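Local coordinates for uncharacterized protein MTH_862 (Methanothermobacter thermautotrophicus, PDB 2R47) that is of unknown function but belongs to the archaeal DUF2124 family and forms a two-chain assembly, each chain built round a mixed beta sheet, at residues Q43-Y47 / G74-G78; I29-P35 / D53-N59; V23-I29 / V49-D53. One frame throughout, in Å; residues are numbered along the deposited sequence.

Contact 1 (Q43-Y47 / G74-G78); sequences QLFAY and GVELG
Helix residues 43-47, inside helix 40-48, cross strand 74-78 with short axes 8.2 Å apart at closest approach and N-to-C directions 122° apart. The helical side is regular, with Y47 N bonded to Q43 O at 3.0 Å; strand 74-78 is extended throughout and begins at G74 with phi/psi 121/-149, where a CB would clash with the preceding carbonyl O, which favours glycine. The nearest CA atoms are those of Q43 and V75, 5.7 Å apart.

V75 (chi1 t) points toward the helix and buries 97 Å² of the 245 Å² total. Its CG1 lies 4.4 Å from A46 CB, and its CG2 lies 3.8 Å from Y47 CB, near the plane of the Y47 ring at its edge. Q43 (chi1 m, chi2 t, chi3 -63°) reaches obliquely across to the strand, and Q43 NE2 gives a weak hydrogen bond to V75 O, 3.3 Å at 128°; this amide also bonds Q43 of the second subunit weakly. E76 points away and bonds T71. L68 on neighbouring strand 66-71 touches Q43, A46 and V75. This is helix-on-sheet packing of an alpha/beta fold, against the outermost strand of the sheet within this chain, at the dimer interface.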
# COMPACT_ATOMS: atom_id res chain seq x y z
N GLN A 43 2.98 5.92 0.22
CA GLN A 43 2.98 6.03 1.70
C GLN A 43 3.78 4.89 2.33
O GLN A 43 4.50 5.09 3.31
CB GLN A 43 1.52 6.03 2.23
CG GLN A 43 0.88 7.38 1.89
CD GLN A 43 -0.65 7.40 1.96
OE1 GLN A 43 -1.34 6.72 1.25
NE2 GLN A 43 -1.15 8.28 2.77
N LEU A 44 3.68 3.71 1.73
CA LEU A 44 4.39 2.53 2.24
C LEU A 44 5.89 2.71 2.13
O LEU A 44 6.64 2.48 3.09
CB LEU A 44 3.95 1.26 1.50
CG LEU A 44 4.70 -0.02 1.95
CD1 LEU A 44 4.40 -0.34 3.43
CD2 LEU A 44 4.33 -1.16 1.06
N PHE A 45 6.34 3.13 0.96
CA PHE A 45 7.79 3.25 0.76
C PHE A 45 8.39 4.48 1.44
O PHE A 45 9.53 4.44 1.92
CB PHE A 45 8.14 3.13 -0.73
CG PHE A 45 8.03 1.71 -1.21
CD1 PHE A 45 9.13 0.85 -1.11
CD2 PHE A 45 6.81 1.17 -1.62
CE1 PHE A 45 9.05 -0.49 -1.53
CE2 PHE A 45 6.71 -0.17 -2.00
CZ PHE A 45 7.83 -1.01 -1.93
N ALA A 46 7.62 5.56 1.52
CA ALA A 46 7.99 6.72 2.36
C ALA A 46 8.17 6.34 3.82
O ALA A 46 9.16 6.76 4.47
CB ALA A 46 6.93 7.84 2.24
N TYR A 47 7.27 5.53 4.36
CA TYR A 47 7.42 4.97 5.69
C TYR A 47 8.76 4.25 5.86
O TYR A 47 9.41 4.41 6.88
CB TYR A 47 6.28 3.99 6.07
CG TYR A 47 6.34 3.66 7.57
CD1 TYR A 47 6.01 4.64 8.52
CD2 TYR A 47 6.76 2.40 8.02
CE1 TYR A 47 6.06 4.37 9.90
CE2 TYR A 47 6.81 2.11 9.43
CZ TYR A 47 6.48 3.12 10.34
OH TYR A 47 6.54 2.90 11.73
N GLY A 74 0.63 6.67 10.88
CA GLY A 74 1.46 6.24 9.77
C GLY A 74 1.82 7.49 9.00
O GLY A 74 1.95 8.58 9.59
N VAL A 75 2.01 7.35 7.70
CA VAL A 75 2.34 8.46 6.84
C VAL A 75 1.06 9.07 6.30
O VAL A 75 0.21 8.33 5.76
CB VAL A 75 3.22 7.97 5.66
CG1 VAL A 75 3.53 9.12 4.70
CG2 VAL A 75 4.51 7.39 6.22
N GLU A 76 0.91 10.38 6.49
CA GLU A 76 -0.23 11.10 5.98
C GLU A 76 0.26 12.26 5.13
O GLU A 76 1.40 12.70 5.26
CB GLU A 76 -1.12 11.63 7.13
CG GLU A 76 -1.63 10.52 8.09
CD GLU A 76 -2.61 11.05 9.10
OE1 GLU A 76 -3.65 11.61 8.69
OE2 GLU A 76 -2.38 10.88 10.32
N LEU A 77 -0.63 12.76 4.28
CA LEU A 77 -0.32 13.91 3.44
C LEU A 77 -0.39 15.20 4.23
O LEU A 77 -1.30 15.40 5.02
CB LEU A 77 -1.24 13.92 2.22
CG LEU A 77 -1.06 12.79 1.21
CD1 LEU A 77 -2.22 12.77 0.23
CD2 LEU A 77 0.24 12.98 0.46
N GLY A 78 0.61 16.05 4.05
CA GLY A 78 0.76 17.27 4.81
C GLY A 78 0.55 18.49 3.91
O GLY A 78 -0.29 18.46 3.01

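Contact 2 (I29-P35 / D53-N59); sequences IGFAGVP and DNIFIPN
Strands 29-33 and 53-58 run side by side in parallel, their short axes 4.5 Å apart at closest approach and inclined by 23°. I29 pairs with N54, G30 with I55, F31 with F56 and A32 with I57 at CA-CA distances of 4.4 to 4.9 Å; G33 opposite P58 widens to 5.6 Å.

Within these segments the first bond is I29 N to D53 O, 3.1 Å, one rung after D53 N to E27 O. N54 (chi1 m) lies on the face of I29 and F31; its OD1 comes within 3.4 Å of I29 CB, while its ND2 bonds V49. I55 bonds twice to the partner strand, I55 N to I29 O at 2.9 Å and F31 N to I55 O at 2.8 Å. F56 (chi1 t) shares the F31 face, with F56 CZ 3.6 Å from G33 O; the A42 side chain of helix 40-48 touches both F31 and F56. On the other face, I57 CB packs 4.0 Å from A32 CB, while I57 N meets F31 O at 2.7 Å and 174°, and I57 O receives G33 N at 3.1 Å. P58 CB rests 3.9 Å from P35 CG, and Y73 of the second subunit packs on P58. At N59 the chain turns (phi/psi 54/-122), yet N59 N still reaches G33 O at 2.8 Å.

Six main-chain bonds, alternating in direction, thus set the register, and the side chains add mainly apolar cover; N54 OD1 and N59 O are buried here without a partner in the model.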
# COMPACT_ATOMS: atom_id res chain seq x y z
N ILE A 29 13.01 12.56 -1.41
CA ILE A 29 12.41 11.66 -2.39
C ILE A 29 11.01 12.14 -2.75
O ILE A 29 10.25 12.57 -1.89
CB ILE A 29 12.34 10.22 -1.85
CG1 ILE A 29 13.75 9.72 -1.50
CG2 ILE A 29 11.70 9.26 -2.91
CD1 ILE A 29 13.76 8.36 -0.82
N GLY A 30 10.69 12.06 -4.03
CA GLY A 30 9.38 12.44 -4.56
C GLY A 30 8.80 11.17 -5.12
O GLY A 30 9.50 10.46 -5.81
N PHE A 31 7.55 10.88 -4.79
CA PHE A 31 6.84 9.71 -5.38
C PHE A 31 5.73 10.29 -6.24
O PHE A 31 4.94 11.04 -5.70
CB PHE A 31 6.21 8.85 -4.27
CG PHE A 31 7.23 8.21 -3.34
CD1 PHE A 31 7.70 6.93 -3.57
CD2 PHE A 31 7.66 8.90 -2.18
CE1 PHE A 31 8.61 6.32 -2.70
CE2 PHE A 31 8.59 8.29 -1.29
CZ PHE A 31 9.06 7.01 -1.57
N ALA A 32 5.69 9.95 -7.53
CA ALA A 32 4.66 10.47 -8.44
C ALA A 32 3.78 9.31 -8.87
O ALA A 32 4.27 8.29 -9.36
CB ALA A 32 5.31 11.12 -9.66
N GLY A 33 2.49 9.46 -8.68
CA GLY A 33 1.60 8.39 -9.13
C GLY A 33 0.14 8.80 -9.18
O GLY A 33 -0.24 9.91 -8.79
N VAL A 34 -0.67 7.87 -9.65
CA VAL A 34 -2.11 8.11 -9.73
C VAL A 34 -2.77 8.08 -8.34
O VAL A 34 -2.69 7.08 -7.63
CB VAL A 34 -2.73 7.05 -10.60
CG1 VAL A 34 -4.24 7.31 -10.72
CG2 VAL A 34 -2.07 7.09 -11.96
N PRO A 35 -3.43 9.18 -7.95
CA PRO A 35 -4.16 9.20 -6.69
C PRO A 35 -5.09 7.97 -6.53
O PRO A 35 -5.78 7.57 -7.48
CB PRO A 35 -5.01 10.47 -6.83
CG PRO A 35 -4.11 11.39 -7.65
CD PRO A 35 -3.56 10.45 -8.68
N ASP A 53 13.19 13.46 3.65
CA ASP A 53 12.10 14.43 3.46
C ASP A 53 11.40 13.99 2.17
O ASP A 53 11.96 14.03 1.06
CB ASP A 53 12.61 15.88 3.35
CG ASP A 53 12.72 16.59 4.73
OD1 ASP A 53 12.35 16.02 5.79
OD2 ASP A 53 13.17 17.77 4.74
N ASN A 54 10.15 13.53 2.32
CA ASN A 54 9.47 12.85 1.20
C ASN A 54 8.21 13.60 0.80
O ASN A 54 7.51 14.20 1.66
CB ASN A 54 9.03 11.47 1.65
CG ASN A 54 10.22 10.58 2.08
OD1 ASN A 54 11.24 10.57 1.40
ND2 ASN A 54 10.09 9.89 3.21
N ILE A 55 7.91 13.56 -0.48
CA ILE A 55 6.68 14.17 -0.98
C ILE A 55 5.94 13.24 -1.96
O ILE A 55 6.55 12.35 -2.58
CB ILE A 55 6.94 15.54 -1.72
CG1 ILE A 55 7.73 15.32 -3.02
CG2 ILE A 55 7.70 16.59 -0.81
CD1 ILE A 55 7.99 16.67 -3.83
N PHE A 56 4.63 13.51 -2.14
CA PHE A 56 3.79 12.73 -3.08
C PHE A 56 3.32 13.70 -4.14
O PHE A 56 2.75 14.75 -3.80
CB PHE A 56 2.58 12.14 -2.38
CG PHE A 56 1.60 11.50 -3.36
CD1 PHE A 56 2.01 10.38 -4.11
CD2 PHE A 56 0.34 12.05 -3.59
CE1 PHE A 56 1.17 9.79 -5.05
CE2 PHE A 56 -0.52 11.46 -4.54
CZ PHE A 56 -0.10 10.35 -5.27
N ILE A 57 3.58 13.36 -5.39
CA ILE A 57 3.20 14.19 -6.53
C ILE A 57 2.03 13.47 -7.20
O ILE A 57 2.21 12.37 -7.66
CB ILE A 57 4.38 14.31 -7.52
CG1 ILE A 57 5.58 15.04 -6.86
CG2 ILE A 57 3.96 14.96 -8.87
CD1 ILE A 57 6.88 14.67 -7.57
N PRO A 58 0.85 14.10 -7.21
CA PRO A 58 -0.29 13.48 -7.86
C PRO A 58 -0.20 13.59 -9.39
O PRO A 58 -0.07 14.69 -9.95
CB PRO A 58 -1.48 14.25 -7.29
CG PRO A 58 -0.96 15.67 -7.09
CD PRO A 58 0.49 15.42 -6.62
N ASN A 59 -0.31 12.45 -10.06
CA ASN A 59 -0.16 12.37 -11.51
C ASN A 59 1.15 13.00 -11.91
O ASN A 59 2.17 12.54 -11.47
CB ASN A 59 -1.39 12.99 -12.20
CG ASN A 59 -2.66 12.21 -11.90
OD1 ASN A 59 -2.71 11.00 -12.13
ND2 ASN A 59 -3.63 12.86 -11.31

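Contact 3 (V23-I29 / V49-D53); sequences VKDAERI and VRDKD
Two type I beta turns, V23 to A26 and V49 to K52, lead into neighbouring parallel strands. The turns close through A26 N to V23 O at 3.0 Å and K52 N to V49 O at 2.9 Å. From the starts of the turns onward the chains converge: CA-CA is 8.4 Å for V23 and V49, 5.5 Å for E27 and K52, and 4.7 Å for the bridged pair R28 and D53.

D53 supplies both backbone links. D53 N donates to E27 O at 3.1 Å and a nearly straight 173°, and D53 O accepts I29 N at 3.1 Å and 145°. K52 (chi1 m, chi2 t, chi3 t, chi4 m) buries 94 Å² as it reaches across to the first turn. There K52 NZ donates to A26 O at 2.8 Å, lies 3.3 Å from V23 O, and keeps a long salt bridge of 3.9 Å to D51 OD2. Its aliphatic part lies against I29 and V23, with K52 CD 3.4 Å from I29 CD1 and K52 CE 3.8 Å from V23 CG2. Alongside, V49 CG1 meets V23 CG2 and V49 CG2 meets I29 CD1, both at 3.7 Å. V49 O also accepts N54 ND2. R28 NH2 bonds G83 O, and R28 NE makes a weak bond to N84 O, while D86 OD2 receives the main-chain N of both E27 and R28.

Such paired turns at the entry to two adjacent parallel strands of a mixed sheet, the second reached through helix 40-48, mark a beta-alpha-beta connection.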
# COMPACT_ATOMS: atom_id res chain seq x y z
N VAL A 23 17.91 4.11 -2.30
CA VAL A 23 17.90 5.55 -1.98
C VAL A 23 18.79 5.95 -0.78
O VAL A 23 18.61 7.01 -0.19
CB VAL A 23 16.46 6.07 -1.75
CG1 VAL A 23 15.64 5.84 -3.04
CG2 VAL A 23 15.80 5.36 -0.55
N LYS A 24 19.78 5.13 -0.47
CA LYS A 24 20.55 5.33 0.75
C LYS A 24 21.20 6.69 0.86
O LYS A 24 21.31 7.21 1.95
CB LYS A 24 21.64 4.26 0.88
CG LYS A 24 22.56 4.10 -0.30
CD LYS A 24 23.46 2.83 -0.10
CE LYS A 24 24.79 2.91 -0.86
NZ LYS A 24 25.49 1.54 -1.04
N ASP A 25 21.63 7.25 -0.27
CA ASP A 25 22.36 8.52 -0.26
C ASP A 25 21.48 9.74 -0.50
O ASP A 25 21.98 10.87 -0.54
CB ASP A 25 23.49 8.49 -1.30
CG ASP A 25 24.61 7.51 -0.91
OD1 ASP A 25 24.94 7.42 0.29
OD2 ASP A 25 25.14 6.82 -1.81
N ALA A 26 20.17 9.52 -0.64
CA ALA A 26 19.22 10.60 -0.97
C ALA A 26 18.81 11.38 0.26
O ALA A 26 18.71 10.83 1.35
CB ALA A 26 17.94 10.02 -1.64
N GLU A 27 18.49 12.66 0.06
CA GLU A 27 17.95 13.51 1.12
C GLU A 27 16.42 13.65 0.97
O GLU A 27 15.71 13.76 1.95
CB GLU A 27 18.54 14.93 1.03
CG GLU A 27 20.02 15.07 1.33
CD GLU A 27 20.54 16.54 1.30
OE1 GLU A 27 19.87 17.50 0.77
OE2 GLU A 27 21.66 16.73 1.82
N ARG A 28 15.96 13.78 -0.29
CA ARG A 28 14.59 14.17 -0.57
C ARG A 28 14.10 13.27 -1.69
O ARG A 28 14.70 13.23 -2.76
CB ARG A 28 14.52 15.65 -0.99
CG ARG A 28 13.11 16.21 -1.21
CD ARG A 28 13.03 17.75 -1.26
NE ARG A 28 11.79 18.22 -1.89
CZ ARG A 28 10.69 18.52 -1.23
NH1 ARG A 28 10.66 18.44 0.10
NH2 ARG A 28 9.63 18.96 -1.86
N ILE A 29 13.01 12.56 -1.41
CA ILE A 29 12.41 11.66 -2.39
C ILE A 29 11.01 12.14 -2.75
O ILE A 29 10.25 12.57 -1.89
CB ILE A 29 12.34 10.22 -1.85
CG1 ILE A 29 13.75 9.72 -1.50
CG2 ILE A 29 11.70 9.26 -2.91
CD1 ILE A 29 13.76 8.36 -0.82
N VAL A 49 11.47 4.84 4.44
CA VAL A 49 12.55 5.83 4.45
C VAL A 49 12.10 7.12 5.12
O VAL A 49 12.46 8.21 4.67
CB VAL A 49 13.15 6.09 3.05
CG1 VAL A 49 13.79 4.81 2.51
CG2 VAL A 49 12.08 6.65 2.05
N ARG A 50 11.42 6.99 6.26
CA ARG A 50 10.78 8.14 6.91
C ARG A 50 11.79 9.12 7.49
O ARG A 50 11.42 10.23 7.91
CB ARG A 50 9.83 7.66 8.01
CG ARG A 50 10.46 6.66 8.99
CD ARG A 50 9.42 6.24 10.02
NE ARG A 50 9.89 5.27 11.02
CZ ARG A 50 10.10 3.96 10.76
NH1 ARG A 50 9.91 3.49 9.53
NH2 ARG A 50 10.51 3.12 11.73
N ASP A 51 13.06 8.71 7.52
CA ASP A 51 14.16 9.62 7.89
C ASP A 51 14.40 10.74 6.87
O ASP A 51 15.07 11.77 7.16
CB ASP A 51 15.46 8.82 8.14
CG ASP A 51 15.86 7.90 6.97
OD1 ASP A 51 15.13 6.96 6.61
OD2 ASP A 51 16.97 8.09 6.43
N LYS A 52 13.92 10.52 5.65
CA LYS A 52 14.17 11.45 4.56
C LYS A 52 13.03 12.44 4.49
O LYS A 52 12.07 12.32 5.20
CB LYS A 52 14.29 10.68 3.25
CG LYS A 52 15.55 9.83 3.24
CD LYS A 52 15.66 9.07 1.97
CE LYS A 52 16.74 7.97 2.11
NZ LYS A 52 18.02 8.47 2.71
N ASP A 53 13.19 13.46 3.65
CA ASP A 53 12.10 14.43 3.46
C ASP A 53 11.40 13.99 2.17
O ASP A 53 11.96 14.03 1.06
CB ASP A 53 12.61 15.88 3.35
CG ASP A 53 12.72 16.59 4.73
OD1 ASP A 53 12.35 16.02 5.79
OD2 ASP A 53 13.17 17.77 4.74

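Contacts 2 and 3 form one continuous pairing: they share I29 and D53, and contact 3 is the partly exposed entrance to the strands that contact 2 carries through the interior. Helix 40-48 connects those two strands in sequence, giving a beta-alpha-beta unit, and contact 1 sets this helix on the sheet's outermost strand within this chain. Contacts 1 and 2 are both buried, touch where F45 and A46 meet F31, and reach the second subunit; contact 3 touches no other chain of the assembly. Chemistry follows place: backbone ladder in contact 2, apolar packing with one weak bond in contact 1, and in contact 3 the first backbone rungs plus a lysine bonded to a turn carbonyl.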